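Local coordinates for protein lysozyme, putative (Bacillus anthracis, PDB 2WAG) that probably hydrolyses the glycan strands of bacterial peptidoglycan as a retaining family GH25 lysozyme, by a mechanism proposed to use neighbouring-group participation, at residues A[74-79]-A[124-129]; A[105-110]-A[144-149]; A[148-153]-A[174-179]. One frame throughout, in Å; residues are numbered along the deposited sequence.

How the interactions relate
All three contacts lie within the family GH25 range. Interactions 1 and 2 are buried and meet on one sheet: strands 69-75 and 103-106 are neighbours in it, and backbone bonds run from His74 and Phe76 to Asp105. Interaction 1 packs helix 119-137 on the outer side of strand 69-75 with aromatic, sulfur and methyl groups, whereas interaction 2 gathers carboxylates, a phenol and waters around the ends of strands 103-106 and 142-145. Interaction 3 is partly buried and nearer the surface. It shares Glu148 and Ala149 with interaction 2 and ties helix 147-154 to the 174-179 loop through hydroxyl-carboxylate bonds, beside a leucine methyl stacked on a tyrosine face.

Interaction 1: A[74-79]-A[124-129]. With SO4 (sulfate ion), chain G.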
loop_
_atom_site.group_PDB
_atom_site.type_symbol
_atom_site.label_atom_id
_atom_site.label_comp_id
_atom_site.label_asym_id
_atom_site.label_seq_id
_atom_site.Cartn_x
_atom_site.Cartn_y
_atom_site.Cartn_z
ATOM N N HIS A 74 -0.322 -3.472 -18.389
ATOM C CA HIS A 74 0.269 -4.780 -18.232
ATOM C C HIS A 74 1.174 -4.763 -17.015
ATOM O O HIS A 74 2.006 -3.874 -16.873
ATOM C CB HIS A 74 1.176 -5.082 -19.427
ATOM C CG HIS A 74 1.760 -6.452 -19.361
ATOM N ND1 HIS A 74 3.051 -6.739 -18.960
ATOM C CD2 HIS A 74 1.170 -7.635 -19.614
ATOM C CE1 HIS A 74 3.228 -8.055 -18.977
ATOM N NE2 HIS A 74 2.105 -8.616 -19.387
ATOM N N PHE A 75 1.027 -5.756 -16.136
ATOM C CA PHE A 75 1.927 -5.864 -15.003
ATOM C C PHE A 75 3.124 -6.741 -15.411
ATOM O O PHE A 75 2.972 -7.929 -15.682
ATOM C CB PHE A 75 1.196 -6.397 -13.766
ATOM C CG PHE A 75 1.971 -6.210 -12.502
ATOM C CD1 PHE A 75 1.609 -5.226 -11.572
ATOM C CD2 PHE A 75 3.088 -6.979 -12.251
ATOM C CE1 PHE A 75 2.363 -5.053 -10.408
ATOM C CE2 PHE A 75 3.836 -6.813 -11.104
ATOM C CZ PHE A 75 3.472 -5.847 -10.176
ATOM N N PHE A 76 4.300 -6.133 -15.489
ATOM C CA PHE A 76 5.499 -6.794 -15.996
ATOM C C PHE A 76 5.988 -7.933 -15.109
ATOM O O PHE A 76 5.968 -7.822 -13.876
ATOM C CB PHE A 76 6.590 -5.729 -16.138
ATOM C CG PHE A 76 7.853 -6.196 -16.820
ATOM C CD1 PHE A 76 7.885 -6.455 -18.185
ATOM C CD2 PHE A 76 9.026 -6.333 -16.083
ATOM C CE1 PHE A 76 9.095 -6.884 -18.801
ATOM C CE2 PHE A 76 10.218 -6.712 -16.690
ATOM C CZ PHE A 76 10.247 -6.995 -18.033
ATOM N N SER A 77 6.430 -9.015 -15.744
ATOM C CA SER A 77 7.092 -10.117 -15.073
ATOM C C SER A 77 8.582 -10.097 -15.381
ATOM O O SER A 77 8.991 -9.890 -16.528
ATOM C CB SER A 77 6.513 -11.444 -15.542
ATOM O OG SER A 77 7.315 -12.498 -15.031
ATOM N N PHE A 78 9.404 -10.332 -14.368
ATOM C CA PHE A 78 10.843 -10.495 -14.549
ATOM C C PHE A 78 11.221 -11.888 -15.035
ATOM O O PHE A 78 12.402 -12.154 -15.256
ATOM C CB PHE A 78 11.556 -10.170 -13.234
ATOM C CG PHE A 78 11.369 -8.748 -12.803
ATOM C CD1 PHE A 78 11.971 -7.723 -13.494
ATOM C CD2 PHE A 78 10.573 -8.430 -11.705
ATOM C CE1 PHE A 78 11.804 -6.385 -13.118
ATOM C CE2 PHE A 78 10.406 -7.096 -11.330
ATOM C CZ PHE A 78 11.020 -6.083 -12.025
ATOM N N ASP A 79 10.231 -12.765 -15.213
ATOM C CA ASP A 79 10.530 -14.176 -15.448
ATOM C C ASP A 79 10.030 -14.760 -16.748
ATOM O O ASP A 79 10.094 -15.975 -16.929
ATOM C CB ASP A 79 10.069 -14.994 -14.254
ATOM C CG ASP A 79 10.976 -14.774 -13.072
ATOM O OD1 ASP A 79 12.160 -15.152 -13.140
ATOM O OD2 ASP A 79 10.540 -14.150 -12.092
ATOM N N LYS A 124 16.541 -5.660 -21.911
ATOM C CA LYS A 124 16.299 -6.505 -23.082
ATOM C C LYS A 124 14.808 -6.770 -23.272
ATOM O O LYS A 124 14.248 -6.620 -24.367
ATOM C CB LYS A 124 16.996 -7.878 -22.954
ATOM C CG LYS A 124 18.493 -7.859 -23.061
ATOM C CD LYS A 124 19.026 -9.305 -22.968
ATOM C CE LYS A 124 20.515 -9.369 -22.819
ATOM N NZ LYS A 124 20.990 -10.780 -22.966
ATOM N N GLU A 125 14.147 -7.214 -22.202
ATOM C CA GLU A 125 12.792 -7.694 -22.345
ATOM C C GLU A 125 11.790 -6.541 -22.411
ATOM O O GLU A 125 10.848 -6.564 -23.200
ATOM C CB GLU A 125 12.434 -8.662 -21.207
ATOM C CG GLU A 125 13.414 -9.838 -21.076
ATOM C CD GLU A 125 13.615 -10.622 -22.361
ATOM O OE1 GLU A 125 12.694 -10.680 -23.194
ATOM O OE2 GLU A 125 14.716 -11.222 -22.493
ATOM N N LEU A 126 12.011 -5.524 -21.576
ATOM C CA LEU A 126 11.102 -4.383 -21.589
ATOM C C LEU A 126 11.188 -3.644 -22.945
ATOM O O LEU A 126 10.184 -3.162 -23.468
ATOM C CB LEU A 126 11.425 -3.448 -20.424
ATOM C CG LEU A 126 10.472 -2.296 -20.132
ATOM C CD1 LEU A 126 9.070 -2.827 -19.901
ATOM C CD2 LEU A 126 10.979 -1.627 -18.861
ATOM N N SER A 127 12.386 -3.578 -23.526
ATOM C CA SER A 127 12.519 -2.895 -24.817
ATOM C C SER A 127 11.773 -3.607 -25.932
ATOM O O SER A 127 11.183 -2.965 -26.803
ATOM C CB SER A 127 13.988 -2.752 -25.190
ATOM O OG SER A 127 14.670 -1.917 -24.281
ATOM N N VAL A 128 11.792 -4.944 -25.913
ATOM C CA VAL A 128 10.994 -5.692 -26.867
ATOM C C VAL A 128 9.494 -5.393 -26.682
ATOM O O VAL A 128 8.763 -5.173 -27.649
ATOM C CB VAL A 128 11.252 -7.204 -26.771
ATOM C CG1 VAL A 128 10.214 -7.964 -27.578
ATOM C CG2 VAL A 128 12.685 -7.524 -27.215
ATOM N N MET A 129 9.027 -5.390 -25.429
ATOM C CA MET A 129 7.619 -5.093 -25.177
ATOM C C MET A 129 7.230 -3.718 -25.711
ATOM O O MET A 129 6.188 -3.567 -26.353
ATOM C CB MET A 129 7.330 -5.086 -23.686
ATOM C CG MET A 129 7.260 -6.418 -23.055
ATOM S SD MET A 129 6.317 -6.372 -21.507
ATOM C CE MET A 129 4.777 -6.026 -22.048
HETATM S S SO4 G . 5.419 -15.337 -15.880
HETATM O O1 SO4 G . 5.170 -14.751 -14.573
HETATM O O2 SO4 G . 4.439 -15.245 -16.957
HETATM O O3 SO4 G . 6.174 -16.597 -15.861
HETATM O O4 SO4 G . 6.452 -14.394 -16.369
#
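Met129 is the wedge of this contact, set between His74 and Phe76 at the end of strand 69-75, and it makes the tight part. Its chain is bent at the last torsion (chi3 67°), which brings CE over one face of the imidazole, 4.0 Å from the ring centre, as a CH-pi contact. The nearest ring atom to this methyl is ND1 of His74, a buried nitrogen for which the model offers no polar partner. The sulfur serves the other ring: Met129 SD lies 3.7 Å from Phe76 CD1, at the edge of the phenyl and near its plane, a Met-aromatic contact.

Leu126 packs more loosely, over a face of the Phe76 ring, its CD1 4.2 Å from Phe76 CD1. Toward the start of the helix segment the contact thins to a single atom: partly exposed Glu125 touches the rim of the phenyl by CB alone, near Phe76 CZ, while the rest of its bent chain turns off to bond the backbone N of Gly82. Ser77, further along the loop, makes no contact with helix 119-137. Its OG accepts from Asp79 N at 2.9 Å, forming an ST turn. A sulfate ion, probably from the crystallisation liquor and bound by Ser80 and Ser49, lies by this hydroxyl at a distance too short to be trusted.

Helix 119-137 thus lies against the outside of the sheet, with Leu126 and Met129 also resting on Ile104 of strand 103-106. Gln85 of helix 82-92 closes in beside His74, Phe76 and Met129, and His74 NE2 bonds Gly48 O beyond strand 40-47.

Interaction 2: A[105-110]-A[144-149]; sequences DVEFYA and YATQEA
Val106 and Tyr144 join the two parallel strands through the backbone: Val106 N donates to Tyr144 O at 2.8 Å, nearly straight at 176°. Just beyond, Val106 O receives a CA-H...O contact from Ala145 CA, 3.4 Å away. Thr146 occupies the N-cap position of helix 147-154, its OG1 accepting a weak hydrogen bond from Ala149 N.

Van der Waals contacts take over as the strands end. Ala149 CB, in the first turn of the helix, sits close against the Val106 carbonyl, 3.4 Å from Val106 O, and also packs on Glu107 CA, and the Thr146 CG2 methyl lies against Glu107 CB.

The acidic side chains gather at one side of the tyrosine ring. Asp105, its CG anti to the backbone N (chi1 178°), runs side by side with Tyr144 and brings CG to 3.3 Å from Tyr144 CD2, the carboxylate and ring planes 48° apart. Glu107 crosses obliquely, and its OE2 comes to 3.3 Å from Tyr144 CE2, at the ring edge.

Two waters bridge the segments. One donates to Glu107 OE1 and to Tyr144 OH, a hydroxyl also bonded to Gln184; the other links Phe108 N, 3.0 Å away, with Thr146 OG1.

Asp105-Val106-Glu107 matches the acidic DXE motif that family GH25 carries at the end of a barrel strand, consistent with a catalytic site here. Gly2 of the second subunit donates its N to Glu107 OE2, so in this crystal the acidic cluster is met by the backbone N of a tag residue.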
loop_
_atom_site.group_PDB
_atom_site.type_symbol
_atom_site.label_atom_id
_atom_site.label_comp_id
_atom_site.label_asym_id
_atom_site.label_seq_id
_atom_site.Cartn_x
_atom_site.Cartn_y
_atom_site.Cartn_z
ATOM N N ASP A 105 3.677 -1.685 -16.341
ATOM C CA ASP A 105 3.871 -1.427 -14.932
ATOM C C ASP A 105 5.069 -2.262 -14.452
ATOM O O ASP A 105 5.020 -3.501 -14.498
ATOM C CB ASP A 105 2.554 -1.796 -14.229
ATOM C CG ASP A 105 2.577 -1.635 -12.720
ATOM O OD1 ASP A 105 3.622 -1.916 -12.070
ATOM O OD2 ASP A 105 1.499 -1.285 -12.199
ATOM N N VAL A 106 6.139 -1.575 -14.058
ATOM C CA VAL A 106 7.406 -2.226 -13.659
ATOM C C VAL A 106 7.647 -1.933 -12.177
ATOM O O VAL A 106 7.908 -0.774 -11.787
ATOM C CB VAL A 106 8.583 -1.706 -14.494
ATOM C CG1 VAL A 106 9.864 -2.429 -14.122
ATOM C CG2 VAL A 106 8.298 -1.820 -15.999
ATOM N N GLU A 107 7.555 -2.970 -11.345
ATOM C CA GLU A 107 7.738 -2.768 -9.899
ATOM C C GLU A 107 8.018 -4.108 -9.248
ATOM O O GLU A 107 7.802 -5.164 -9.848
ATOM C CB GLU A 107 6.513 -2.109 -9.247
ATOM C CG GLU A 107 5.256 -2.936 -9.277
ATOM C CD GLU A 107 4.084 -2.138 -8.761
ATOM O OE1 GLU A 107 3.992 -1.939 -7.520
ATOM O OE2 GLU A 107 3.254 -1.678 -9.577
ATOM N N PHE A 108 8.493 -4.064 -8.010
ATOM C CA PHE A 108 8.722 -5.314 -7.304
ATOM C C PHE A 108 7.436 -5.997 -6.846
ATOM O O PHE A 108 6.429 -5.339 -6.568
ATOM C CB PHE A 108 9.676 -5.115 -6.139
ATOM C CG PHE A 108 11.057 -4.776 -6.580
ATOM C CD1 PHE A 108 11.818 -5.735 -7.227
ATOM C CD2 PHE A 108 11.588 -3.518 -6.394
ATOM C CE1 PHE A 108 13.086 -5.452 -7.673
ATOM C CE2 PHE A 108 12.879 -3.221 -6.852
ATOM C CZ PHE A 108 13.628 -4.209 -7.485
ATOM N N TYR A 109 7.498 -7.322 -6.779
ATOM C CA TYR A 109 6.387 -8.150 -6.343
ATOM C C TYR A 109 6.950 -9.462 -5.814
ATOM O O TYR A 109 8.146 -9.724 -5.939
ATOM C CB TYR A 109 5.431 -8.417 -7.505
ATOM C CG TYR A 109 6.079 -9.114 -8.680
ATOM C CD1 TYR A 109 6.061 -10.499 -8.789
ATOM C CD2 TYR A 109 6.713 -8.389 -9.680
ATOM C CE1 TYR A 109 6.653 -11.140 -9.860
ATOM C CE2 TYR A 109 7.307 -9.021 -10.756
ATOM C CZ TYR A 109 7.275 -10.396 -10.841
ATOM O OH TYR A 109 7.867 -11.028 -11.911
ATOM N N ALA A 110 6.092 -10.286 -5.224
ATOM C CA ALA A 110 6.528 -11.566 -4.679
ATOM C C ALA A 110 7.826 -11.413 -3.889
ATOM O O ALA A 110 7.908 -10.604 -2.964
ATOM C CB ALA A 110 6.699 -12.586 -5.793
ATOM N N TYR A 144 4.909 2.793 -16.005
ATOM C CA TYR A 144 4.649 3.089 -14.598
ATOM C C TYR A 144 5.734 2.427 -13.785
ATOM O O TYR A 144 6.094 1.271 -14.050
ATOM C CB TYR A 144 3.303 2.510 -14.182
ATOM C CG TYR A 144 3.082 2.526 -12.679
ATOM C CD1 TYR A 144 2.456 3.604 -12.044
ATOM C CD2 TYR A 144 3.505 1.445 -11.893
ATOM C CE1 TYR A 144 2.251 3.594 -10.659
ATOM C CE2 TYR A 144 3.327 1.436 -10.513
ATOM C CZ TYR A 144 2.681 2.500 -9.904
ATOM O OH TYR A 144 2.465 2.449 -8.543
ATOM N N ALA A 145 6.207 3.118 -12.797
ATOM C CA ALA A 145 7.190 2.553 -11.870
ATOM C C ALA A 145 7.074 3.133 -10.481
ATOM O O ALA A 145 6.664 4.232 -10.346
ATOM C CB ALA A 145 8.613 2.782 -12.385
ATOM N N THR A 146 7.491 2.338 -9.506
ATOM C CA THR A 146 7.753 2.863 -8.171
ATOM C C THR A 146 9.132 3.548 -8.171
ATOM O O THR A 146 9.949 3.362 -9.096
ATOM C CB THR A 146 7.768 1.718 -7.164
ATOM O OG1 THR A 146 8.770 0.785 -7.587
ATOM C CG2 THR A 146 6.389 1.042 -7.075
ATOM N N GLN A 147 9.419 4.328 -7.135
ATOM C CA GLN A 147 10.711 4.984 -7.024
ATOM C C GLN A 147 11.870 3.991 -7.107
ATOM O O GLN A 147 12.844 4.220 -7.824
ATOM C CB GLN A 147 10.784 5.792 -5.719
ATOM C CG GLN A 147 12.043 6.654 -5.576
ATOM C CD GLN A 147 12.219 7.213 -4.167
ATOM O OE1 GLN A 147 12.016 6.512 -3.176
ATOM N NE2 GLN A 147 12.609 8.473 -4.078
ATOM N N GLU A 148 11.766 2.892 -6.371
ATOM C CA GLU A 148 12.873 1.934 -6.355
ATOM C C GLU A 148 13.076 1.279 -7.720
ATOM O O GLU A 148 14.219 1.114 -8.174
ATOM C CB GLU A 148 12.662 0.894 -5.243
ATOM C CG GLU A 148 12.805 1.515 -3.850
ATOM C CD GLU A 148 12.692 0.530 -2.735
ATOM O OE1 GLU A 148 11.968 -0.479 -2.894
ATOM O OE2 GLU A 148 13.326 0.775 -1.678
ATOM N N ALA A 149 11.981 0.900 -8.377
ATOM C CA ALA A 149 12.106 0.304 -9.696
ATOM C C ALA A 149 12.588 1.335 -10.720
ATOM O O ALA A 149 13.390 1.011 -11.607
ATOM C CB ALA A 149 10.787 -0.355 -10.117
HETATM O O HOH W 1 2.762 0.328 -6.713
HETATM O O HOH W 2 8.505 -1.617 -6.211
#

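Interaction 3: A[148-153]-A[174-179]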
loop_
_atom_site.group_PDB
_atom_site.type_symbol
_atom_site.label_atom_id
_atom_site.label_comp_id
_atom_site.label_asym_id
_atom_site.label_seq_id
_atom_site.Cartn_x
_atom_site.Cartn_y
_atom_site.Cartn_z
ATOM N N GLU A 148 11.766 2.892 -6.371
ATOM C CA GLU A 148 12.873 1.934 -6.355
ATOM C C GLU A 148 13.076 1.279 -7.720
ATOM O O GLU A 148 14.219 1.114 -8.174
ATOM C CB GLU A 148 12.662 0.894 -5.243
ATOM C CG GLU A 148 12.805 1.515 -3.850
ATOM C CD GLU A 148 12.692 0.530 -2.735
ATOM O OE1 GLU A 148 11.968 -0.479 -2.894
ATOM O OE2 GLU A 148 13.326 0.775 -1.678
ATOM N N ALA A 149 11.981 0.900 -8.377
ATOM C CA ALA A 149 12.106 0.304 -9.696
ATOM C C ALA A 149 12.588 1.335 -10.720
ATOM O O ALA A 149 13.390 1.011 -11.607
ATOM C CB ALA A 149 10.787 -0.355 -10.117
ATOM N N TYR A 150 12.109 2.571 -10.608
ATOM C CA TYR A 150 12.570 3.607 -11.500
ATOM C C TYR A 150 14.082 3.765 -11.341
ATOM O O TYR A 150 14.832 3.767 -12.329
ATOM C CB TYR A 150 11.860 4.933 -11.197
ATOM C CG TYR A 150 12.242 6.016 -12.177
ATOM C CD1 TYR A 150 11.539 6.159 -13.370
ATOM C CD2 TYR A 150 13.314 6.882 -11.940
ATOM C CE1 TYR A 150 11.886 7.128 -14.296
ATOM C CE2 TYR A 150 13.662 7.869 -12.855
ATOM C CZ TYR A 150 12.951 7.977 -14.046
ATOM O OH TYR A 150 13.288 8.955 -14.954
ATOM N N ASP A 151 14.552 3.898 -10.108
ATOM C CA ASP A 151 15.975 4.180 -9.908
ATOM C C ASP A 151 16.868 3.047 -10.404
ATOM O O ASP A 151 17.969 3.296 -10.888
ATOM C CB ASP A 151 16.250 4.498 -8.439
ATOM C CG ASP A 151 15.697 5.852 -8.025
ATOM O OD1 ASP A 151 15.289 6.651 -8.901
ATOM O OD2 ASP A 151 15.697 6.111 -6.805
ATOM N N LEU A 152 16.373 1.816 -10.319
ATOM C CA LEU A 152 17.169 0.645 -10.674
ATOM C C LEU A 152 17.039 0.179 -12.128
ATOM O O LEU A 152 17.899 -0.555 -12.617
ATOM C CB LEU A 152 16.845 -0.519 -9.730
ATOM C CG LEU A 152 17.492 -0.467 -8.345
ATOM C CD1 LEU A 152 16.803 -1.433 -7.393
ATOM C CD2 LEU A 152 18.981 -0.768 -8.434
ATOM N N TYR A 153 15.984 0.571 -12.836
ATOM C CA TYR A 153 15.768 0.101 -14.161
ATOM C C TYR A 153 15.428 1.163 -15.206
ATOM O O TYR A 153 15.642 0.942 -16.329
ATOM C CB TYR A 153 14.688 -0.948 -14.151
ATOM C CG TYR A 153 14.972 -2.112 -13.239
ATOM C CD1 TYR A 153 16.138 -2.825 -13.358
ATOM C CD2 TYR A 153 14.106 -2.483 -12.266
ATOM C CE1 TYR A 153 16.395 -3.893 -12.521
ATOM C CE2 TYR A 153 14.357 -3.518 -11.440
ATOM C CZ TYR A 153 15.495 -4.229 -11.579
ATOM O OH TYR A 153 15.733 -5.277 -10.719
ATOM N N LEU A 174 11.673 12.714 -10.197
ATOM C CA LEU A 174 12.454 11.604 -10.740
ATOM C C LEU A 174 13.927 11.913 -10.527
ATOM O O LEU A 174 14.349 13.059 -10.696
ATOM C CB LEU A 174 12.149 11.412 -12.232
ATOM C CG LEU A 174 10.678 11.086 -12.545
ATOM C CD1 LEU A 174 10.435 11.024 -14.044
ATOM C CD2 LEU A 174 10.262 9.785 -11.856
ATOM N N SER A 175 14.697 10.888 -10.158
ATOM C CA SER A 175 16.077 11.090 -9.697
ATOM C C SER A 175 17.038 11.571 -10.791
ATOM O O SER A 175 18.107 12.094 -10.476
ATOM C CB SER A 175 16.626 9.814 -9.060
ATOM O OG SER A 175 16.591 8.767 -10.010
ATOM N N ASP A 176 16.684 11.353 -12.051
ATOM C CA ASP A 176 17.469 11.870 -13.184
ATOM C C ASP A 176 16.928 13.200 -13.713
ATOM O O ASP A 176 17.341 13.665 -14.785
ATOM C CB ASP A 176 17.563 10.837 -14.316
ATOM C CG ASP A 176 16.218 10.351 -14.801
ATOM O OD1 ASP A 176 15.165 10.727 -14.220
ATOM O OD2 ASP A 176 16.217 9.578 -15.787
ATOM N N GLU A 177 16.025 13.804 -12.938
ATOM C CA GLU A 177 15.428 15.116 -13.253
ATOM C C GLU A 177 14.525 15.126 -14.490
ATOM O O GLU A 177 14.159 16.163 -15.003
ATOM C CB GLU A 177 16.498 16.228 -13.312
ATOM C CG GLU A 177 17.215 16.397 -11.968
ATOM C CD GLU A 177 18.154 17.592 -11.927
ATOM O OE1 GLU A 177 18.351 18.256 -12.971
ATOM O OE2 GLU A 177 18.697 17.860 -10.834
ATOM N N ARG A 178 14.162 13.942 -14.977
ATOM C CA ARG A 178 13.180 13.851 -16.051
ATOM C C ARG A 178 11.833 14.386 -15.607
ATOM O O ARG A 178 11.485 14.350 -14.425
ATOM C CB ARG A 178 12.974 12.404 -16.502
ATOM C CG ARG A 178 13.930 11.927 -17.562
ATOM C CD ARG A 178 13.508 10.553 -18.058
ATOM N NE ARG A 178 12.390 10.623 -19.002
ATOM C CZ ARG A 178 11.977 9.614 -19.773
ATOM N NH1 ARG A 178 12.569 8.429 -19.695
ATOM N NH2 ARG A 178 10.960 9.791 -20.620
ATOM N N LYS A 179 11.059 14.846 -16.573
ATOM C CA LYS A 179 9.679 15.248 -16.317
ATOM C C LYS A 179 8.744 14.040 -16.378
ATOM O O LYS A 179 8.875 13.185 -17.255
ATOM C CB LYS A 179 9.225 16.307 -17.332
ATOM C CG LYS A 179 10.014 17.604 -17.200
ATOM C CD LYS A 179 9.406 18.731 -18.016
ATOM C CE LYS A 179 10.398 19.872 -18.185
ATOM N NZ LYS A 179 11.614 19.409 -18.923
HETATM O O HOH W 3 13.399 8.621 -8.857
#
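Tyr150 spans the gap from helix 147-154 to the 174-179 loop. From CB, the ring leaves the helix with CG anti to the backbone N (chi1 -176°), heading for Leu174. The Leu174 CD2 methyl sits almost exactly over the ring centre, 3.8 Å away and 8° off the normal, a CH-pi contact nearly equidistant from the ring atoms. The two side chains cross at about a right angle. Further out, Tyr150 CE2 lies 3.9 Å from Leu174 CB and 3.5 Å from Asp176 OD1. Ile163 of strand 162-166 touches both Tyr150 and Leu174.

Leu174 also opens a type I beta turn, closed by the bond from Glu177 N to Leu174 O, which puts Ser175 and Asp176 at its central positions, from which both side chains reach the helix residues. The loop as a whole connects strands 162-166 and 182-186 of the barrel sheet.

At the tip, Tyr150 OH donates to Asp176 OD1 at 2.7 Å, meeting the syn side of a carboxylate whose plane is turned 74° from the ring. The same OH rests 3.6 Å from Leu174 CD1 and, in one of two modelled arginine conformers, 3.5 Å from Arg178 CD. The other oxygen of Asp176 accepts from Asp156 N, in the stretch between Ile154 and Ala157, the residues of the magnesium site.

Beside the ring, Ser175 OG donates to Asp151 OD1, also at 2.7 Å, approaching from above the carboxylate plane. A water donates to that same oxygen and accepts from Ser175 N at 2.9 Å, doubling the link on the more exposed flank.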